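PDB 7LCE: D-glucosaminate-6-phosphate ammonia lyase, which is a pyridoxal-phosphate-dependent enzyme of the aminotransferase-like fold that assembles from several copies of one chain. Local coordinates for residues Thr62-Ala73 and Thr219-Ile230; Val33-Ala43 and Lys248-Ala257. One frame throughout, in Å; residues are numbered along the deposited sequence. Where two conformers were deposited one is given.

Contact 1 (Thr62-Ala73 and Thr219-Ile230); sequences TGAEDSYITSCA and TSGFITGRKTWI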
# COMPACT_ATOMS: atom_id res chain seq x y z
N THR A 62 18.76 43.81 18.31
CA THR A 62 19.39 42.55 17.93
C THR A 62 20.37 42.69 16.78
O THR A 62 21.24 41.83 16.62
CB THR A 62 18.33 41.51 17.55
OG1 THR A 62 17.76 41.85 16.28
CG2 THR A 62 17.24 41.45 18.60
N GLY A 63 20.25 43.74 15.96
CA GLY A 63 21.13 43.91 14.83
C GLY A 63 20.76 43.10 13.60
O GLY A 63 21.54 43.09 12.64
N ALA A 64 19.61 42.44 13.60
CA ALA A 64 19.19 41.64 12.46
C ALA A 64 18.49 42.51 11.43
O ALA A 64 18.24 43.70 11.64
CB ALA A 64 18.29 40.50 12.91
N GLU A 65 18.15 41.91 10.29
CA GLU A 65 17.51 42.67 9.22
C GLU A 65 16.06 43.00 9.56
O GLU A 65 15.62 44.14 9.36
CB GLU A 65 17.60 41.89 7.91
CG GLU A 65 19.02 41.53 7.52
CD GLU A 65 19.09 40.68 6.26
OE1 GLU A 65 18.05 40.10 5.88
OE2 GLU A 65 20.19 40.58 5.67
N ASP A 66 15.31 42.03 10.08
CA ASP A 66 13.91 42.24 10.44
C ASP A 66 13.58 41.39 11.65
O ASP A 66 14.38 40.55 12.09
CB ASP A 66 12.98 41.93 9.26
CG ASP A 66 11.63 42.63 9.37
OD1 ASP A 66 11.39 43.31 10.39
OD2 ASP A 66 10.81 42.50 8.44
N SER A 67 12.39 41.61 12.20
CA SER A 67 11.93 40.88 13.38
C SER A 67 10.42 40.74 13.33
O SER A 67 9.73 41.48 12.63
CB SER A 67 12.36 41.57 14.68
OG SER A 67 13.77 41.62 14.80
N TYR A 68 9.91 39.77 14.08
CA TYR A 68 8.48 39.51 14.17
C TYR A 68 8.14 39.13 15.60
O TYR A 68 8.76 38.23 16.17
CB TYR A 68 8.06 38.40 13.20
CG TYR A 68 6.59 38.03 13.28
CD1 TYR A 68 5.61 38.91 12.85
CD2 TYR A 68 6.19 36.79 13.76
CE1 TYR A 68 4.27 38.58 12.91
CE2 TYR A 68 4.85 36.45 13.83
CZ TYR A 68 3.90 37.35 13.40
OH TYR A 68 2.56 37.01 13.46
N ILE A 69 7.14 39.81 16.17
CA ILE A 69 6.75 39.61 17.56
C ILE A 69 5.71 38.51 17.65
O ILE A 69 4.78 38.45 16.83
CB ILE A 69 6.23 40.92 18.18
CG1 ILE A 69 7.33 41.98 18.22
CG2 ILE A 69 5.69 40.68 19.58
CD1 ILE A 69 6.93 43.24 18.96
N THR A 70 5.87 37.63 18.63
CA THR A 70 4.97 36.51 18.88
C THR A 70 4.46 36.57 20.32
O THR A 70 4.87 37.43 21.11
CB THR A 70 5.69 35.18 18.61
OG1 THR A 70 6.79 35.05 19.51
CG2 THR A 70 6.19 35.12 17.18
N SER A 71 3.56 35.65 20.65
CA SER A 71 3.01 35.62 22.00
C SER A 71 4.01 35.05 23.00
O SER A 71 3.99 35.44 24.18
CB SER A 71 1.72 34.79 22.03
OG SER A 71 1.98 33.44 21.71
N CYS A 72 4.87 34.14 22.57
CA CYS A 72 5.84 33.52 23.45
C CYS A 72 6.92 32.87 22.60
O CYS A 72 6.81 32.80 21.37
CB CYS A 72 5.17 32.50 24.37
SG CYS A 72 4.19 31.27 23.48
N ALA A 73 7.97 32.39 23.27
CA ALA A 73 9.06 31.73 22.54
C ALA A 73 8.60 30.42 21.92
O ALA A 73 9.07 30.05 20.84
CB ALA A 73 10.25 31.50 23.47
N THR A 219 3.50 39.32 28.43
CA THR A 219 3.57 38.04 27.72
C THR A 219 3.84 38.24 26.23
O THR A 219 2.96 38.70 25.49
CB THR A 219 2.27 37.27 27.91
OG1 THR A 219 2.01 37.15 29.31
CG2 THR A 219 2.39 35.88 27.30
N SER A 220 5.04 37.89 25.80
CA SER A 220 5.48 38.21 24.44
C SER A 220 6.72 37.39 24.11
O SER A 220 7.35 36.80 24.99
CB SER A 220 5.77 39.70 24.29
OG SER A 220 6.80 40.10 25.18
N GLY A 221 7.04 37.37 22.83
CA GLY A 221 8.26 36.77 22.31
C GLY A 221 8.48 37.33 20.92
O GLY A 221 7.61 38.00 20.36
N PHE A 222 9.67 37.08 20.38
CA PHE A 222 9.94 37.59 19.04
C PHE A 222 10.93 36.70 18.31
O PHE A 222 11.75 36.01 18.91
CB PHE A 222 10.45 39.04 19.09
CG PHE A 222 11.68 39.23 19.95
CD1 PHE A 222 11.56 39.44 21.31
CD2 PHE A 222 12.94 39.25 19.38
CE1 PHE A 222 12.68 39.63 22.10
CE2 PHE A 222 14.06 39.45 20.16
CZ PHE A 222 13.93 39.64 21.52
N ILE A 223 10.80 36.71 16.98
CA ILE A 223 11.74 36.07 16.07
C ILE A 223 12.54 37.16 15.39
O ILE A 223 11.97 38.14 14.90
CB ILE A 223 11.01 35.20 15.03
CG1 ILE A 223 10.04 34.24 15.72
CG2 ILE A 223 12.02 34.45 14.17
CD1 ILE A 223 9.16 33.46 14.77
N THR A 224 13.86 36.99 15.34
CA THR A 224 14.75 37.97 14.72
C THR A 224 15.72 37.26 13.79
O THR A 224 16.18 36.15 14.09
CB THR A 224 15.51 38.77 15.80
OG1 THR A 224 16.31 39.78 15.18
CG2 THR A 224 16.39 37.87 16.65
N GLY A 225 16.03 37.89 12.66
CA GLY A 225 16.91 37.25 11.70
C GLY A 225 16.87 37.94 10.35
O GLY A 225 16.66 39.15 10.25
N ARG A 226 17.09 37.14 9.30
CA ARG A 226 17.15 37.69 7.95
C ARG A 226 15.75 38.04 7.45
O ARG A 226 14.77 37.37 7.77
CB ARG A 226 17.82 36.70 7.00
CG ARG A 226 19.23 36.33 7.43
CD ARG A 226 20.06 35.80 6.27
NE ARG A 226 21.45 35.60 6.66
CZ ARG A 226 22.36 36.56 6.72
NH1 ARG A 226 22.05 37.82 6.44
NH2 ARG A 226 23.60 36.26 7.09
N LYS A 227 15.68 39.11 6.66
CA LYS A 227 14.38 39.64 6.23
C LYS A 227 13.60 38.64 5.39
O LYS A 227 12.36 38.59 5.49
CB LYS A 227 14.58 40.94 5.45
CG LYS A 227 13.32 41.78 5.31
CD LYS A 227 13.62 43.10 4.62
CE LYS A 227 12.40 44.01 4.62
NZ LYS A 227 12.67 45.30 3.93
N THR A 228 14.28 37.83 4.57
CA THR A 228 13.56 36.88 3.72
C THR A 228 12.84 35.82 4.54
O THR A 228 11.73 35.40 4.18
CB THR A 228 14.52 36.23 2.72
OG1 THR A 228 15.58 35.57 3.44
CG2 THR A 228 15.12 37.27 1.79
N TRP A 229 13.43 35.38 5.65
CA TRP A 229 12.79 34.37 6.48
C TRP A 229 11.82 34.98 7.48
O TRP A 229 10.79 34.37 7.79
CB TRP A 229 13.85 33.54 7.22
CG TRP A 229 14.59 32.60 6.31
CD1 TRP A 229 15.90 32.68 5.95
CD2 TRP A 229 14.05 31.46 5.63
NE1 TRP A 229 16.22 31.65 5.10
CE2 TRP A 229 15.10 30.89 4.88
CE3 TRP A 229 12.78 30.87 5.59
CZ2 TRP A 229 14.92 29.75 4.10
CZ3 TRP A 229 12.61 29.74 4.81
CH2 TRP A 229 13.67 29.20 4.07
N ILE A 230 12.13 36.17 8.01
CA ILE A 230 11.18 36.85 8.88
C ILE A 230 9.88 37.13 8.13
O ILE A 230 8.78 37.05 8.70
CB ILE A 230 11.79 38.14 9.45
CG1 ILE A 230 12.96 37.80 10.38
CG2 ILE A 230 10.75 38.94 10.22
CD1 ILE A 230 12.56 37.02 11.61
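Tyr68 and Ile223 face each other as a hydrogen-bonded antiparallel pair, Tyr68 N giving to Ile223 O at 2.8 Å and Ile223 N returning to Tyr68 O. Asp66 with Gly225 and Thr70 with Gly221 repeat the pattern at the two ends of the ladder. A classic beta bulge sets Glu65 and Asp66 both opposite Gly225, whose O accepts from Asp66 N at 3.2 Å and only weakly from Glu65 N. On the sheet face of Ser67, Thr224 OG1 lies anti to its own backbone N (chi1 -176°) and meets Thr62 OG1 tip to tip in a hydrogen bond of 2.8 Å. Ser67 OG hydrogen-bonds with both Thr224 OG1 (3.2 Å) and Ser59 OG of helix 47-62. On the Asp66 face, Ile230 CG2 packs 3.9 Å from Asp66 CB, while Asp66 OD2 forms a salt bridge with Lys234. The outermost strand of this sheet within the chain is thus held by its backbone ladder, supplemented near the Asp66 end by buried hydroxyls. At the exposed end, Glu65 OE1 uses its anti lone pair to accept Lys227 N at 2.7 Å, nearly straight (172°), in the first turn of helix 227-234; there the carboxylate would probably be favoured by the positive end of the helix dipole.

Contact 2 (Val33-Ala43 and Lys248-Ala257); sequences VMQATARAASA and KENMVGLVYA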
# COMPACT_ATOMS: atom_id res chain seq x y z
N VAL A 33 6.61 50.27 31.79
CA VAL A 33 6.24 49.49 30.61
C VAL A 33 4.73 49.28 30.55
O VAL A 33 4.12 49.37 29.48
CB VAL A 33 7.01 48.16 30.59
CG1 VAL A 33 6.64 47.34 29.38
CG2 VAL A 33 8.51 48.42 30.60
N MET A 34 4.10 48.99 31.70
CA MET A 34 2.66 48.81 31.71
C MET A 34 1.92 50.10 31.40
O MET A 34 0.79 50.06 30.88
CB MET A 34 2.20 48.24 33.05
CG MET A 34 2.51 46.76 33.24
SD MET A 34 2.09 45.76 31.78
CE MET A 34 0.30 45.80 31.82
N GLN A 35 2.52 51.25 31.70
CA GLN A 35 1.93 52.52 31.28
C GLN A 35 1.83 52.58 29.76
O GLN A 35 0.80 52.98 29.21
CB GLN A 35 2.75 53.69 31.81
CG GLN A 35 2.61 53.98 33.29
CD GLN A 35 3.37 55.23 33.71
OE1 GLN A 35 3.75 56.05 32.87
NE2 GLN A 35 3.60 55.37 35.01
N ALA A 36 2.91 52.20 29.08
CA ALA A 36 2.89 52.17 27.62
C ALA A 36 1.93 51.10 27.10
O ALA A 36 1.28 51.30 26.06
CB ALA A 36 4.30 51.92 27.08
N THR A 37 1.83 49.97 27.81
CA THR A 37 0.91 48.92 27.39
C THR A 37 -0.54 49.37 27.53
O THR A 37 -1.37 49.09 26.66
CB THR A 37 1.16 47.66 28.22
OG1 THR A 37 2.51 47.23 28.04
CG2 THR A 37 0.22 46.54 27.78
N ALA A 38 -0.86 50.07 28.62
CA ALA A 38 -2.23 50.54 28.83
C ALA A 38 -2.62 51.57 27.78
O ALA A 38 -3.75 51.54 27.26
CB ALA A 38 -2.38 51.12 30.23
N ARG A 39 -1.72 52.50 27.45
CA ARG A 39 -2.02 53.47 26.41
C ARG A 39 -2.20 52.78 25.06
O ARG A 39 -3.05 53.19 24.25
CB ARG A 39 -0.92 54.53 26.33
CG ARG A 39 -0.82 55.40 27.58
CD ARG A 39 0.33 56.39 27.52
NE ARG A 39 0.25 57.27 26.36
CZ ARG A 39 1.19 57.39 25.44
NH1 ARG A 39 2.33 56.72 25.53
NH2 ARG A 39 1.00 58.21 24.41
N ALA A 40 -1.44 51.72 24.82
CA ALA A 40 -1.60 50.97 23.58
C ALA A 40 -2.92 50.22 23.54
O ALA A 40 -3.53 50.09 22.47
CB ALA A 40 -0.44 49.99 23.40
N ALA A 41 -3.39 49.74 24.69
CA ALA A 41 -4.65 49.01 24.74
C ALA A 41 -5.84 49.94 24.54
O ALA A 41 -6.89 49.51 24.06
CB ALA A 41 -4.78 48.27 26.07
N SER A 42 -5.70 51.21 24.92
CA SER A 42 -6.80 52.17 24.88
C SER A 42 -6.92 52.89 23.54
O SER A 42 -7.62 53.91 23.46
CB SER A 42 -6.64 53.19 26.01
OG SER A 42 -6.65 52.55 27.28
N ALA A 43 -6.27 52.40 22.49
CA ALA A 43 -6.31 53.07 21.20
C ALA A 43 -6.22 52.04 20.08
O ALA A 43 -5.66 50.96 20.26
CB ALA A 43 -5.19 54.10 21.06
N LYS A 248 -2.03 44.19 20.24
CA LYS A 248 -1.29 45.44 20.09
C LYS A 248 -0.73 45.92 21.42
O LYS A 248 0.31 46.58 21.45
CB LYS A 248 -2.18 46.51 19.47
CG LYS A 248 -3.55 46.63 20.13
CD LYS A 248 -4.37 47.76 19.51
CE LYS A 248 -5.76 47.83 20.12
NZ LYS A 248 -5.73 47.83 21.61
N GLU A 249 -1.40 45.60 22.53
CA GLU A 249 -0.96 46.11 23.82
C GLU A 249 0.36 45.49 24.25
O GLU A 249 1.26 46.20 24.72
CB GLU A 249 -2.05 45.89 24.88
CG GLU A 249 -2.28 44.45 25.32
CD GLU A 249 -3.06 43.63 24.31
OE1 GLU A 249 -3.58 44.21 23.33
OE2 GLU A 249 -3.15 42.39 24.49
N ASN A 250 0.51 44.17 24.08
CA ASN A 250 1.75 43.51 24.46
C ASN A 250 2.83 43.63 23.39
O ASN A 250 4.02 43.53 23.72
CB ASN A 250 1.48 42.04 24.78
CG ASN A 250 0.79 41.85 26.12
OD1 ASN A 250 0.25 42.80 26.69
ND2 ASN A 250 0.82 40.63 26.63
N MET A 251 2.46 43.84 22.13
CA MET A 251 3.45 44.19 21.12
C MET A 251 4.18 45.47 21.51
O MET A 251 5.41 45.53 21.50
CB MET A 251 2.78 44.34 19.75
CG MET A 251 2.40 43.04 19.09
SD MET A 251 1.48 43.30 17.55
CE MET A 251 2.74 44.05 16.52
N VAL A 252 3.42 46.51 21.87
CA VAL A 252 4.02 47.75 22.34
C VAL A 252 4.76 47.52 23.65
O VAL A 252 5.83 48.09 23.88
CB VAL A 252 2.94 48.84 22.47
CG1 VAL A 252 3.52 50.10 23.09
CG2 VAL A 252 2.32 49.14 21.12
N GLY A 253 4.20 46.68 24.52
CA GLY A 253 4.83 46.42 25.80
C GLY A 253 6.22 45.83 25.65
O GLY A 253 7.14 46.20 26.39
N LEU A 254 6.40 44.92 24.70
CA LEU A 254 7.72 44.33 24.48
C LEU A 254 8.73 45.38 24.04
O LEU A 254 9.88 45.39 24.50
CB LEU A 254 7.63 43.21 23.44
CG LEU A 254 8.97 42.66 22.95
CD1 LEU A 254 9.75 42.01 24.09
CD2 LEU A 254 8.77 41.68 21.81
N VAL A 255 8.33 46.28 23.14
CA VAL A 255 9.25 47.30 22.65
C VAL A 255 9.66 48.23 23.78
O VAL A 255 10.84 48.57 23.94
CB VAL A 255 8.61 48.08 21.48
CG1 VAL A 255 9.55 49.18 21.00
CG2 VAL A 255 8.27 47.12 20.35
N TYR A 256 8.69 48.66 24.60
CA TYR A 256 9.03 49.54 25.72
C TYR A 256 9.78 48.79 26.81
O TYR A 256 10.56 49.40 27.55
CB TYR A 256 7.77 50.20 26.28
CG TYR A 256 7.39 51.47 25.55
CD1 TYR A 256 6.77 51.42 24.31
CD2 TYR A 256 7.69 52.71 26.09
CE1 TYR A 256 6.45 52.59 23.63
CE2 TYR A 256 7.36 53.88 25.43
CZ TYR A 256 6.74 53.81 24.20
OH TYR A 256 6.42 54.97 23.54
N ALA A 257 9.58 47.48 26.92
CA ALA A 257 10.37 46.69 27.86
C ALA A 257 11.80 46.53 27.38
O ALA A 257 12.72 46.47 28.20
CB ALA A 257 9.72 45.33 28.09
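With chi1 at 180°, Val33 CG1 lies anti to the backbone N and rests on helix 248-262, against Gly253 O and 3.9 Å from Ala257 CB. Thr37 holds OG1 beside its backbone N, from where it bonds back along its own helix to Val33 O, which also accepts Thr37 N; CG2 rests against Glu249 O. The same OG1 lies over Gly253, which has no side chain there. Lys248 runs extended until a bend at chi4 (50°) brings NZ to the C-terminal end of helix 31-41, bonding Ala40 O at 3.3 Å and, weakly, Ala41 O. The two helices run nearly antiparallel (149°), and small residues bring their segment axes to 7.7 Å; helix 31-41 packs against helix 248-262, which in turn covers the sheet of this aminotransferase-like fold. Ala36 CB sits over one face of the Tyr256 ring, 3.6 Å from its centroid, in a CH-pi contact. Farther along, Ala40 CB packs against Val252 CG2 at 3.7 Å. The second subunit adds to the same surface, its Tyr6 OH hydrogen-bonding with Ala40 O.

Helix 248-262 connects the two contacts, whose centres lie 18 Å apart. Its Leu254 points away from helix 31-41 and packs on the sheet face carrying Ile69 and Phe222: Leu254 CD2 is 3.6 Å from Phe222 CD1 and 3.7 Å from Ile69 CD1. Beside this packing, Asn250 ND2 probably bonds Thr219 O at 3.1 Å. Contact 1 borders the cofactor site, since Ala73 N, at the start of helix 73-86, bonds a phosphate oxygen of the pyridoxal-modified lysine at position 213; in contact 2 a calcium ion lies about 4 Å from the side chain of Tyr256. Both contacts reach the second subunit: Thr219 OG1 bonds Glu249 OE2 of that subunit, and Glu249 OE2 bonds its Thr219 OG1.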